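TssK (Serratia sp. FS14, PDB 5Y0E) serves as a baseplate component of the bacterial type VI secretion system, probably linking the baseplate to the membrane complex as a trimer. Local coordinates at the interface of chains A and B. Numbering follows the deposited sequence. Chains: chain A/B, TssK.

Contact 1: the interface of chains A and B. Residues chain A 132-135; chain B 17, 21, 112, 114.
B:Gln21, on the helix 17-37 of chain B, reads the loop A:132-135 of the other chain with both ends of its primary amide. Polar bonds carry most of this contact. The carbonyl OE1 of B:Gln21 accepts from the backbone N of A:Leu134 at 2.8 Å, and the amide NE2 of B:Gln21 gives a hydrogen to the carboxylate OD1 of A:Asp133 at 3.0 Å. Glutamine suits this place because one flat group supplies an acceptor and a donor side by side. Its chain, extended beyond CG (chi2 -175°), carries the amide away from the helix to the loop.

The carboxylate of A:Asp133 stands nearly upright to that amide, their planes 82° apart. NE2 approaches OD1 of A:Asp133 from above the carboxylate plane, while OD1 lies close to the plane of the B:Gln21 amide. The same oxygen also accepts from the backbone N of A:Asn135, on its anti side, at 2.7 Å. This internal bond, resembling an Asx turn, would restrict the rotation of the carboxylate and so present OD1 to B:Gln21. The chi1 of A:Asp133, -165°, turns the carboxylate so that OD1 can meet both donors.

A backbone bond joins the chains at a separate place: N of B:Val112 donates to O of A:Leu134 at 3.0 Å, and A:Asn135 forms a parallel beta bridge with B:Val112, at the start of strand 112-113. Such pairing depends little on side-chain identity.

Apolar packing fills in around the bonds. A:Leu134 runs past B:Gln21 in the opposite direction. CB of A:Leu134 lies 3.8 Å from the amide carbon CD of B:Gln21. On another side of A:Asn135 is the ring of B:Phe114, from which the asparagine amide plane is steeply turned; the ring atom CZ of B:Phe114 lies 4.0 Å from CB of A:Asn135.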
# COMPACT_ATOMS: atom_id res chain seq x y z
N ASP A 132 -4.28 33.51 31.60
CA ASP A 132 -5.27 34.52 31.30
C ASP A 132 -6.62 33.88 31.01
O ASP A 132 -6.73 32.70 30.68
CB ASP A 132 -4.83 35.35 30.11
CG ASP A 132 -3.44 35.87 30.26
OD1 ASP A 132 -2.99 36.00 31.41
OD2 ASP A 132 -2.78 36.15 29.25
N ASP A 133 -7.67 34.68 31.17
CA ASP A 133 -8.97 34.33 30.65
C ASP A 133 -8.92 34.33 29.12
O ASP A 133 -8.22 35.14 28.51
CB ASP A 133 -10.01 35.32 31.16
CG ASP A 133 -11.44 34.85 30.99
OD1 ASP A 133 -11.84 34.48 29.87
OD2 ASP A 133 -12.18 34.87 31.98
N LEU A 134 -9.65 33.41 28.51
CA LEU A 134 -9.69 33.36 27.05
C LEU A 134 -10.66 34.37 26.45
O LEU A 134 -10.55 34.69 25.27
CB LEU A 134 -10.07 31.95 26.59
CG LEU A 134 -8.97 30.89 26.69
CD1 LEU A 134 -9.48 29.56 26.17
CD2 LEU A 134 -7.72 31.33 25.95
N ASN A 135 -11.61 34.87 27.24
CA ASN A 135 -12.56 35.89 26.83
C ASN A 135 -11.94 37.28 26.94
O ASN A 135 -10.90 37.48 27.57
CB ASN A 135 -13.81 35.82 27.69
CG ASN A 135 -14.36 34.44 27.78
OD1 ASN A 135 -14.25 33.67 26.84
ND2 ASN A 135 -14.98 34.12 28.91
N PRO B 17 -13.87 30.64 35.48
CA PRO B 17 -14.07 30.24 34.09
C PRO B 17 -12.86 29.54 33.52
O PRO B 17 -13.01 28.58 32.77
CB PRO B 17 -14.37 31.57 33.38
CG PRO B 17 -13.81 32.60 34.28
CD PRO B 17 -14.04 32.09 35.65
N GLN B 21 -12.25 26.49 30.72
CA GLN B 21 -11.56 26.86 29.49
C GLN B 21 -10.35 25.97 29.27
O GLN B 21 -10.17 25.38 28.19
CB GLN B 21 -11.16 28.34 29.52
CG GLN B 21 -12.31 29.34 29.76
CD GLN B 21 -11.89 30.82 29.67
OE1 GLN B 21 -10.71 31.16 29.70
NE2 GLN B 21 -12.87 31.71 29.56
N VAL B 112 -11.94 34.31 22.59
CA VAL B 112 -13.34 34.57 22.36
C VAL B 112 -13.68 36.04 22.44
O VAL B 112 -13.25 36.72 23.33
CB VAL B 112 -14.17 33.88 23.41
CG1 VAL B 112 -15.63 34.12 23.13
CG2 VAL B 112 -13.85 32.41 23.42
N PHE B 114 -17.07 38.95 21.77
CA PHE B 114 -18.51 39.08 21.84
C PHE B 114 -19.06 40.04 20.81
O PHE B 114 -20.27 40.07 20.59
CB PHE B 114 -18.91 39.53 23.25
CG PHE B 114 -18.35 38.66 24.33
CD1 PHE B 114 -17.02 38.77 24.71
CD2 PHE B 114 -19.15 37.74 24.97
CE1 PHE B 114 -16.51 37.96 25.70
CE2 PHE B 114 -18.63 36.92 25.96
CZ PHE B 114 -17.32 37.03 26.33

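Contact 2: the interface of chains A and B. Residues chain A 24, 28, 124; chain B 6, 26-27, 30.
With chi1 at 155°, B:Tyr26 swings its ring away from its backbone N and sends the phenol towards chain A, where A:Glu28 reaches out to it on a chain extended beyond CG (chi2 156°). The two side chains cross at about a right angle. The phenol OH of B:Tyr26 donates a hydrogen bond to the carboxylate OE2 of A:Glu28 at 2.5 Å, a short spacing from which no strength is read. OE2 lies at the edge of the ring, in its plane, and the hydroxyl meets it from above the carboxylate plane.

Tyrosine is apt here because a rigid ring delivers one polar atom while offering faces for packing. One face of B:Tyr26 carries CB of B:Lys6, 3.6 Å above the plane and over the ring centre, a contact within chain B that would help to hold both groups in place. The chain of B:Lys6 is fully extended, and its ammonium NZ makes a long salt bridge to OE2 of A:Glu28 at 3.8 Å. A:Glu24 slides past the lysine in the opposite direction, with its OE2 4.1 Å from NZ of B:Lys6, and would add to the negative field that favours a charged lysine. On another side A:Tyr124 crosses the lysine chain at about a right angle, its ring carbon CZ 3.8 Å from the methylene CD of B:Lys6. The long aliphatic stem packs against an aromatic group while the ammonium makes the salt bridge with A:Glu28.

The methylene CG of A:Glu28 rests over the face of B:Tyr30, 3.8 Å from the ring centroid, in a CH-pi contact, with carboxylate and ring planes only 18° apart. One glutamate so combines a polar tip with an apolar stem. The patch joins the two copies of helix 17-37, with strand 6-7 of chain B and the start of strand 124-131 of chain A alongside, through complementary charge and aromatic packing, and probably contributes to holding neighbouring TssK subunits together.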
# COMPACT_ATOMS: atom_id res chain seq x y z
N GLU A 24 -13.88 13.84 33.25
CA GLU A 24 -12.71 13.73 32.40
C GLU A 24 -12.39 12.26 32.12
O GLU A 24 -12.03 11.91 30.99
CB GLU A 24 -11.52 14.46 33.02
CG GLU A 24 -11.56 15.98 32.80
CD GLU A 24 -10.38 16.78 33.38
OE1 GLU A 24 -10.04 17.84 32.82
OE2 GLU A 24 -9.79 16.36 34.40
N GLU A 28 -12.31 11.02 28.33
CA GLU A 28 -11.09 10.35 27.87
C GLU A 28 -11.41 8.97 27.35
O GLU A 28 -10.93 8.58 26.30
CB GLU A 28 -10.07 10.28 29.01
CG GLU A 28 -9.02 11.36 28.98
CD GLU A 28 -8.41 11.62 30.33
OE1 GLU A 28 -8.48 10.72 31.18
OE2 GLU A 28 -7.87 12.72 30.56
N TYR A 124 -0.33 11.37 37.47
CA TYR A 124 -0.04 12.77 37.35
C TYR A 124 0.63 13.40 38.53
O TYR A 124 0.48 12.96 39.64
CB TYR A 124 -1.34 13.51 37.07
CG TYR A 124 -1.94 13.22 35.73
CD1 TYR A 124 -1.60 13.95 34.64
CD2 TYR A 124 -2.86 12.22 35.58
CE1 TYR A 124 -2.14 13.70 33.42
CE2 TYR A 124 -3.41 11.95 34.36
CZ TYR A 124 -3.04 12.70 33.29
OH TYR A 124 -3.57 12.45 32.07
N LYS B 6 -3.80 18.93 31.68
CA LYS B 6 -5.01 18.52 32.36
C LYS B 6 -5.16 19.29 33.67
O LYS B 6 -4.19 19.51 34.39
CB LYS B 6 -4.98 17.02 32.61
CG LYS B 6 -6.20 16.47 33.25
CD LYS B 6 -6.11 14.99 33.41
CE LYS B 6 -7.36 14.46 34.09
NZ LYS B 6 -7.41 12.97 34.32
N TYR B 26 -7.56 21.01 26.94
CA TYR B 26 -6.81 19.79 27.14
C TYR B 26 -7.51 18.61 26.48
O TYR B 26 -6.88 17.81 25.80
CB TYR B 26 -6.61 19.53 28.63
CG TYR B 26 -6.42 18.08 28.95
CD1 TYR B 26 -5.20 17.45 28.73
CD2 TYR B 26 -7.45 17.32 29.44
CE1 TYR B 26 -5.03 16.13 28.99
CE2 TYR B 26 -7.29 16.01 29.71
CZ TYR B 26 -6.07 15.41 29.48
OH TYR B 26 -5.93 14.08 29.75
N LEU B 27 -8.82 18.49 26.69
CA LEU B 27 -9.54 17.39 26.07
C LEU B 27 -9.58 17.53 24.56
O LEU B 27 -9.67 16.53 23.85
CB LEU B 27 -10.95 17.31 26.60
CG LEU B 27 -11.07 16.78 28.01
CD1 LEU B 27 -12.36 17.27 28.57
CD2 LEU B 27 -11.06 15.30 27.97
N TYR B 30 -6.25 16.31 23.46
CA TYR B 30 -6.21 14.90 23.65
C TYR B 30 -6.74 14.18 22.45
O TYR B 30 -6.13 13.27 21.97
CB TYR B 30 -7.03 14.56 24.86
CG TYR B 30 -6.99 13.13 25.32
CD1 TYR B 30 -7.66 12.16 24.65
CD2 TYR B 30 -6.31 12.78 26.45
CE1 TYR B 30 -7.63 10.86 25.08
CE2 TYR B 30 -6.28 11.50 26.89
CZ TYR B 30 -6.94 10.54 26.20
OH TYR B 30 -6.91 9.26 26.64

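The C-alpha centres of contact 1 and contact 2 lie about 19 Å apart, and the two share no residue. Helix 17-37 of chain B serves both: its beginning works in contact 1 and its middle in contact 2. Chain A contributes its own helix 17-37 only to contact 2, while strand 124-131 starts in contact 2 and leads to the loop used in contact 1. Across this interface, not an exact two-fold, the two copies of the helix use different parts of themselves. Such asymmetric pairing would be consistent with the three-copy assembly, where each subunit could offer one set of residues to one neighbour and the other set to the next.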